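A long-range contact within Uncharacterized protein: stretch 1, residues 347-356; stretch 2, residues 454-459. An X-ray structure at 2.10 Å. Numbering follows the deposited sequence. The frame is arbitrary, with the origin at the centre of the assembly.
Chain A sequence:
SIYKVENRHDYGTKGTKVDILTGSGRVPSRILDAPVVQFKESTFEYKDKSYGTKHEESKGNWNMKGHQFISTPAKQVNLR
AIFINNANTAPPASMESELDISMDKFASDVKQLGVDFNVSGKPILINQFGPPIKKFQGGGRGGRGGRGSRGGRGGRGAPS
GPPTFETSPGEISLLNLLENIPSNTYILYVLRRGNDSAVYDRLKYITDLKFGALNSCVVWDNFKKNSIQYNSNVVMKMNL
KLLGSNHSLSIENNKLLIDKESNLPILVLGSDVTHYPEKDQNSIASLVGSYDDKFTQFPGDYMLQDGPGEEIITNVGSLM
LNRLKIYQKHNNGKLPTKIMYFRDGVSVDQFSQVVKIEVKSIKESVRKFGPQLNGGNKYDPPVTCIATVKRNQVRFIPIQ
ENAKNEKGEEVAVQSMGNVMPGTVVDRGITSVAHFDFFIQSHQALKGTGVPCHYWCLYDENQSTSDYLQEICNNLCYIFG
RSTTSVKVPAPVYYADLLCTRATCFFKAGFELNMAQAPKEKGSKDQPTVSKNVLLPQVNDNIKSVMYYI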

ATOM      1  N   SER A 347     -12.293   5.568 -13.955  1.00 40.08           N
ATOM      2  CA  SER A 347     -12.997   5.010 -15.097  1.00 45.00           C
ATOM      3  C   SER A 347     -12.272   5.388 -16.380  1.00 36.67           C
ATOM      4  O   SER A 347     -11.595   6.416 -16.460  1.00 41.15           O
ATOM      5  N   VAL A 348     -12.432   4.544 -17.391  1.00 30.84           N
ATOM      6  CA  VAL A 348     -11.836   4.802 -18.695  1.00 35.62           C
ATOM      7  C   VAL A 348     -12.287   6.150 -19.251  1.00 36.28           C
ATOM      8  O   VAL A 348     -11.494   6.880 -19.864  1.00 31.95           O
ATOM      9  N   ASP A 349     -13.559   6.510 -19.055  1.00 29.86           N
ATOM     10  CA  ASP A 349     -14.013   7.769 -19.635  1.00 36.09           C
ATOM     11  C   ASP A 349     -13.492   8.978 -18.877  1.00 31.02           C
ATOM     12  O   ASP A 349     -13.658  10.101 -19.356  1.00 36.14           O
ATOM     13  N   GLN A 350     -12.828   8.778 -17.743  1.00 31.69           N
ATOM     14  CA  GLN A 350     -12.241   9.873 -16.988  1.00 32.59           C
ATOM     15  C   GLN A 350     -10.769  10.118 -17.324  1.00 26.09           C
ATOM     16  O   GLN A 350     -10.182  11.067 -16.794  1.00 30.86           O
ATOM     17  N   PHE A 351     -10.172   9.297 -18.196  1.00 28.24           N
ATOM     18  CA  PHE A 351      -8.733   9.377 -18.451  1.00 30.06           C
ATOM     19  C   PHE A 351      -8.326  10.772 -18.908  1.00 35.01           C
ATOM     20  O   PHE A 351      -7.303  11.308 -18.465  1.00 25.51           O
ATOM     21  N   SER A 352      -9.111  11.365 -19.812  1.00 31.68           N
ATOM     22  CA  SER A 352      -8.760  12.673 -20.348  1.00 34.75           C
ATOM     23  C   SER A 352      -8.706  13.718 -19.238  1.00 34.12           C
ATOM     24  O   SER A 352      -7.827  14.596 -19.231  1.00 35.66           O
ATOM     25  N   GLN A 353      -9.625  13.616 -18.278  1.00 28.51           N
ATOM     26  CA  GLN A 353      -9.652  14.535 -17.149  1.00 32.80           C
ATOM     27  C   GLN A 353      -8.515  14.265 -16.170  1.00 29.18           C
ATOM     28  O   GLN A 353      -7.983  15.200 -15.567  1.00 30.27           O
ATOM     29  N   VAL A 354      -8.125  12.998 -16.000  1.00 28.94           N
ATOM     30  CA  VAL A 354      -6.943  12.701 -15.186  1.00 25.36           C
ATOM     31  C   VAL A 354      -5.729  13.451 -15.719  1.00 26.42           C
ATOM     32  O   VAL A 354      -4.952  14.044 -14.959  1.00 32.35           O
ATOM     33  N   VAL A 355      -5.542  13.451 -17.035  1.00 20.01           N
ATOM     34  CA  VAL A 355      -4.388  14.167 -17.572  1.00 25.83           C
ATOM     35  C   VAL A 355      -4.624  15.674 -17.510  1.00 30.23           C
ATOM     36  O   VAL A 355      -3.803  16.424 -16.969  1.00 27.67           O
ATOM     37  N   LYS A 356      -5.773  16.136 -18.018  1.00 28.90           N
ATOM     38  CA  LYS A 356      -5.989  17.575 -18.157  1.00 31.89           C
ATOM     39  C   LYS A 356      -6.094  18.263 -16.805  1.00 32.91           C
ATOM     40  O   LYS A 356      -5.777  19.454 -16.694  1.00 32.50           O
ATOM     41  N   TYR A 454      -3.502  -1.775 -17.022  1.00 21.66           N
ATOM     42  CA  TYR A 454      -2.723  -0.560 -16.876  1.00 21.91           C
ATOM     43  C   TYR A 454      -2.873   0.302 -18.117  1.00 24.63           C
ATOM     44  O   TYR A 454      -2.911  -0.212 -19.239  1.00 22.71           O
ATOM     45  N   TRP A 455      -2.891   1.612 -17.916  1.00 20.48           N
ATOM     46  CA  TRP A 455      -2.794   2.557 -19.017  1.00 24.68           C
ATOM     47  C   TRP A 455      -1.721   3.583 -18.694  1.00 25.40           C
ATOM     48  O   TRP A 455      -1.762   4.206 -17.635  1.00 23.51           O
ATOM     49  N   CYS A 456      -0.769   3.769 -19.601  1.00 24.14           N
ATOM     50  CA  CYS A 456       0.059   4.963 -19.537  1.00 24.31           C
ATOM     51  C   CYS A 456      -0.744   6.103 -20.161  1.00 27.48           C
ATOM     52  O   CYS A 456      -0.984   6.109 -21.373  1.00 27.31           O
ATOM     53  N   LEU A 457      -1.180   7.051 -19.332  1.00 24.00           N
ATOM     54  CA  LEU A 457      -1.989   8.174 -19.789  1.00 27.97           C
ATOM     55  C   LEU A 457      -1.149   9.388 -20.159  1.00 29.90           C
ATOM     56  O   LEU A 457      -1.622  10.260 -20.901  1.00 24.51           O
ATOM     57  N   TYR A 458       0.082   9.470 -19.660  1.00 24.19           N
ATOM     58  CA  TYR A 458       0.910  10.646 -19.882  1.00 23.99           C
ATOM     59  C   TYR A 458       2.346  10.265 -19.590  1.00 27.96           C
ATOM     60  O   TYR A 458       2.612   9.562 -18.621  1.00 29.27           O
ATOM     61  N   ASP A 459       3.273  10.724 -20.418  1.00 27.67           N
ATOM     62  CA  ASP A 459       4.648  10.296 -20.223  1.00 21.32           C
ATOM     63  C   ASP A 459       5.572  11.358 -20.811  1.00 27.05           C
ATOM     64  O   ASP A 459       5.672  11.485 -22.033  1.00 29.09           O
TER

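Which side chains fill the space between the helix and the strand? From the helix, F351, V354 and V355 send their CA-to-CB bonds toward the strand, while S352 points away. From the strand, W455, L457 and Y458 point toward the helix, and Y454 points away. The two segments run at 30° to each other, with axes 8.4 Å apart at closest approach. V355 and Y458 mark the nearest backbone register, their CA atoms 6.8 Å apart.

How does F351 sit between W455 and L457? Its chi1 of -75° (m) carries the ring out from the helix to the strand side, where it meets both residues. Toward W455 it presents an edge: F351 CE2 lies 3.3 Å from W455 CD2, the ring planes meet at 62°, and the contact falls over a face of the indole. This edge-to-face arrangement sets ring hydrogens of the phenylalanine against the indole's pi cloud. W455, with chi1 at -53° (m) and chi2 at 68°, turns that face to receive them. At the far end of the indole, V348 adds a looser contact, its CG2 standing 4.4 Å from W455 CZ2.

What makes L457 the hub of the contact? It touches F351, V354 and V355, and loses more surface to the opposing stretch than any other residue here. Its extended m,t rotamer (chi1 -58°, chi2 -176°) spreads the terminal methyls. L457 CD2 reaches over one face of the F351 ring, 3.5 Å from F351 CD2, in a CH-pi contact only 25° off the ring normal. L457 CD1 lies 3.8 Å from V354 CG1 and also 3.9 Å from F351 CD1, so both methyls touch the phenylalanine. Nearer the backbone, L457 CB packs 3.7 Å from V355 CG2.

How does V355 use its two methyls? V355 has chi1 at -177° (t), which places them over successive strand residues: V355 CG2 against L457, also 3.5 Å from L457 O, and V355 CG1 at 3.5 Å from Y458 CD1. The Y458 side chain, with chi1 -158° (t) and chi2 68°, brings its ring into contact with this methyl. V354 is also t, at 168°, but contributes less, through CG1.

Does any polar interaction tie the stretches together? No hydrogen bond crosses between them; the joint rests on apolar and aromatic packing that buries 351 Å², both sides summed. The helix supplies its own backbone bonding, including V355 N to F351 O at 3.1 Å, and the hydroxyl of Y458 is hydrogen-bonded elsewhere in the structure.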

ATOM      1  CB  SER A 347     -14.442   5.515 -15.156  1.00 50.48           C
ATOM      2  OG  SER A 347     -15.070   5.468 -13.885  1.00 56.70           O
ATOM      3  CB  VAL A 348     -12.179   3.651 -19.651  1.00 38.71           C
ATOM      4  CG1 VAL A 348     -11.754   3.984 -21.065  1.00 34.23           C
ATOM      5  CG2 VAL A 348     -11.514   2.378 -19.152  1.00 45.43           C
ATOM      6  CB  ASP A 349     -15.543   7.821 -19.726  1.00 49.26           C
ATOM      7  CG  ASP A 349     -16.226   7.212 -18.529  1.00 64.49           C
ATOM      8  OD1 ASP A 349     -15.704   7.348 -17.406  1.00 70.01           O
ATOM      9  OD2 ASP A 349     -17.296   6.597 -18.716  1.00 73.31           O
ATOM     10  CB  GLN A 350     -12.410   9.603 -15.492  1.00 38.77           C
ATOM     11  CG  GLN A 350     -13.871   9.602 -15.023  1.00 48.76           C
ATOM     12  CD  GLN A 350     -14.584  10.949 -15.236  1.00 65.93           C
ATOM     13  OE1 GLN A 350     -13.952  11.990 -15.461  1.00 64.85           O
ATOM     14  NE2 GLN A 350     -15.912  10.927 -15.156  1.00 72.82           N
ATOM     15  CB  PHE A 351      -8.316   8.356 -19.514  1.00 31.33           C
ATOM     16  CG  PHE A 351      -8.268   6.940 -19.024  1.00 34.63           C
ATOM     17  CD1 PHE A 351      -8.467   6.637 -17.686  1.00 32.18           C
ATOM     18  CD2 PHE A 351      -8.009   5.903 -19.914  1.00 36.55           C
ATOM     19  CE1 PHE A 351      -8.408   5.322 -17.248  1.00 33.03           C
ATOM     20  CE2 PHE A 351      -7.947   4.584 -19.483  1.00 30.20           C
ATOM     21  CZ  PHE A 351      -8.142   4.294 -18.154  1.00 28.72           C
ATOM     22  CB  SER A 352      -9.768  13.069 -21.428  1.00 38.18           C
ATOM     23  OG  SER A 352      -9.258  14.138 -22.204  1.00 50.55           O
ATOM     24  CB  GLN A 353     -11.011  14.448 -16.451  1.00 32.22           C
ATOM     25  CG  GLN A 353     -12.124  15.089 -17.254  1.00 38.93           C
ATOM     26  CD  GLN A 353     -11.775  16.520 -17.647  1.00 50.48           C
ATOM     27  OE1 GLN A 353     -11.311  16.775 -18.763  1.00 56.92           O
ATOM     28  NE2 GLN A 353     -11.974  17.456 -16.725  1.00 51.11           N
ATOM     29  CB  VAL A 354      -6.677  11.183 -15.130  1.00 25.37           C
ATOM     30  CG1 VAL A 354      -5.296  10.918 -14.528  1.00 21.46           C
ATOM     31  CG2 VAL A 354      -7.778  10.459 -14.327  1.00 23.15           C
ATOM     32  CB  VAL A 355      -4.067  13.689 -18.995  1.00 28.58           C
ATOM     33  CG1 VAL A 355      -2.820  14.383 -19.509  1.00 31.78           C
ATOM     34  CG2 VAL A 355      -3.849  12.171 -18.998  1.00 27.67           C
ATOM     35  CB  LYS A 356      -7.251  17.854 -18.984  1.00 33.75           C
ATOM     36  CG  LYS A 356      -7.037  17.808 -20.486  1.00 45.85           C
ATOM     37  CD  LYS A 356      -8.355  17.925 -21.243  1.00 56.02           C
ATOM     38  CE  LYS A 356      -8.132  18.220 -22.730  1.00 62.31           C
ATOM     39  NZ  LYS A 356      -7.401  17.137 -23.450  1.00 65.10           N
ATOM     40  CB  TYR A 454      -1.233  -0.851 -16.706  1.00 19.31           C
ATOM     41  CG  TYR A 454      -0.816  -1.657 -15.513  1.00 22.00           C
ATOM     42  CD1 TYR A 454      -0.832  -3.051 -15.546  1.00 25.41           C
ATOM     43  CD2 TYR A 454      -0.339  -1.029 -14.368  1.00 22.23           C
ATOM     44  CE1 TYR A 454      -0.412  -3.790 -14.451  1.00 25.99           C
ATOM     45  CE2 TYR A 454       0.079  -1.756 -13.270  1.00 25.33           C
ATOM     46  CZ  TYR A 454       0.052  -3.137 -13.316  1.00 28.77           C
ATOM     47  OH  TYR A 454       0.481  -3.867 -12.214  1.00 29.80           O
ATOM     48  CB  TRP A 455      -4.128   3.261 -19.262  1.00 25.91           C
ATOM     49  CG  TRP A 455      -5.305   2.332 -19.437  1.00 33.46           C
ATOM     50  CD1 TRP A 455      -5.886   1.525 -18.478  1.00 40.55           C
ATOM     51  CD2 TRP A 455      -6.067   2.151 -20.623  1.00 34.84           C
ATOM     52  NE1 TRP A 455      -6.957   0.845 -19.013  1.00 37.87           N
ATOM     53  CE2 TRP A 455      -7.094   1.216 -20.327  1.00 34.09           C
ATOM     54  CE3 TRP A 455      -5.992   2.689 -21.910  1.00 32.08           C
ATOM     55  CZ2 TRP A 455      -8.024   0.804 -21.277  1.00 47.07           C
ATOM     56  CZ3 TRP A 455      -6.923   2.276 -22.856  1.00 46.31           C
ATOM     57  CH2 TRP A 455      -7.927   1.342 -22.533  1.00 52.19           C
ATOM     58  CB  CYS A 456       1.386   4.766 -20.256  1.00 23.76           C
ATOM     59  SG  CYS A 456       2.414   6.277 -20.174  1.00 27.52           S
ATOM     60  CB  LEU A 457      -2.986   8.577 -18.700  1.00 26.50           C
ATOM     61  CG  LEU A 457      -3.975   7.524 -18.175  1.00 27.65           C
ATOM     62  CD1 LEU A 457      -4.950   8.147 -17.174  1.00 25.18           C
ATOM     63  CD2 LEU A 457      -4.731   6.894 -19.320  1.00 19.89           C
ATOM     64  CB  TYR A 458       0.502  11.814 -18.985  1.00 22.60           C
ATOM     65  CG  TYR A 458       0.937  13.163 -19.513  1.00 27.07           C
ATOM     66  CD1 TYR A 458       0.376  13.674 -20.674  1.00 34.24           C
ATOM     67  CD2 TYR A 458       1.892  13.943 -18.842  1.00 30.53           C
ATOM     68  CE1 TYR A 458       0.747  14.925 -21.169  1.00 39.48           C
ATOM     69  CE2 TYR A 458       2.272  15.207 -19.332  1.00 30.36           C
ATOM     70  CZ  TYR A 458       1.687  15.683 -20.501  1.00 38.90           C
ATOM     71  OH  TYR A 458       2.018  16.914 -21.032  1.00 45.68           O
ATOM     72  CB  ASP A 459       4.885   8.922 -20.853  1.00 22.14           C
ATOM     73  CG  ASP A 459       6.307   8.515 -20.814  1.00 31.15           C
ATOM     74  OD1 ASP A 459       6.806   7.989 -21.822  1.00 34.66           O
ATOM     75  OD2 ASP A 459       6.930   8.734 -19.768  1.00 30.72           O
TER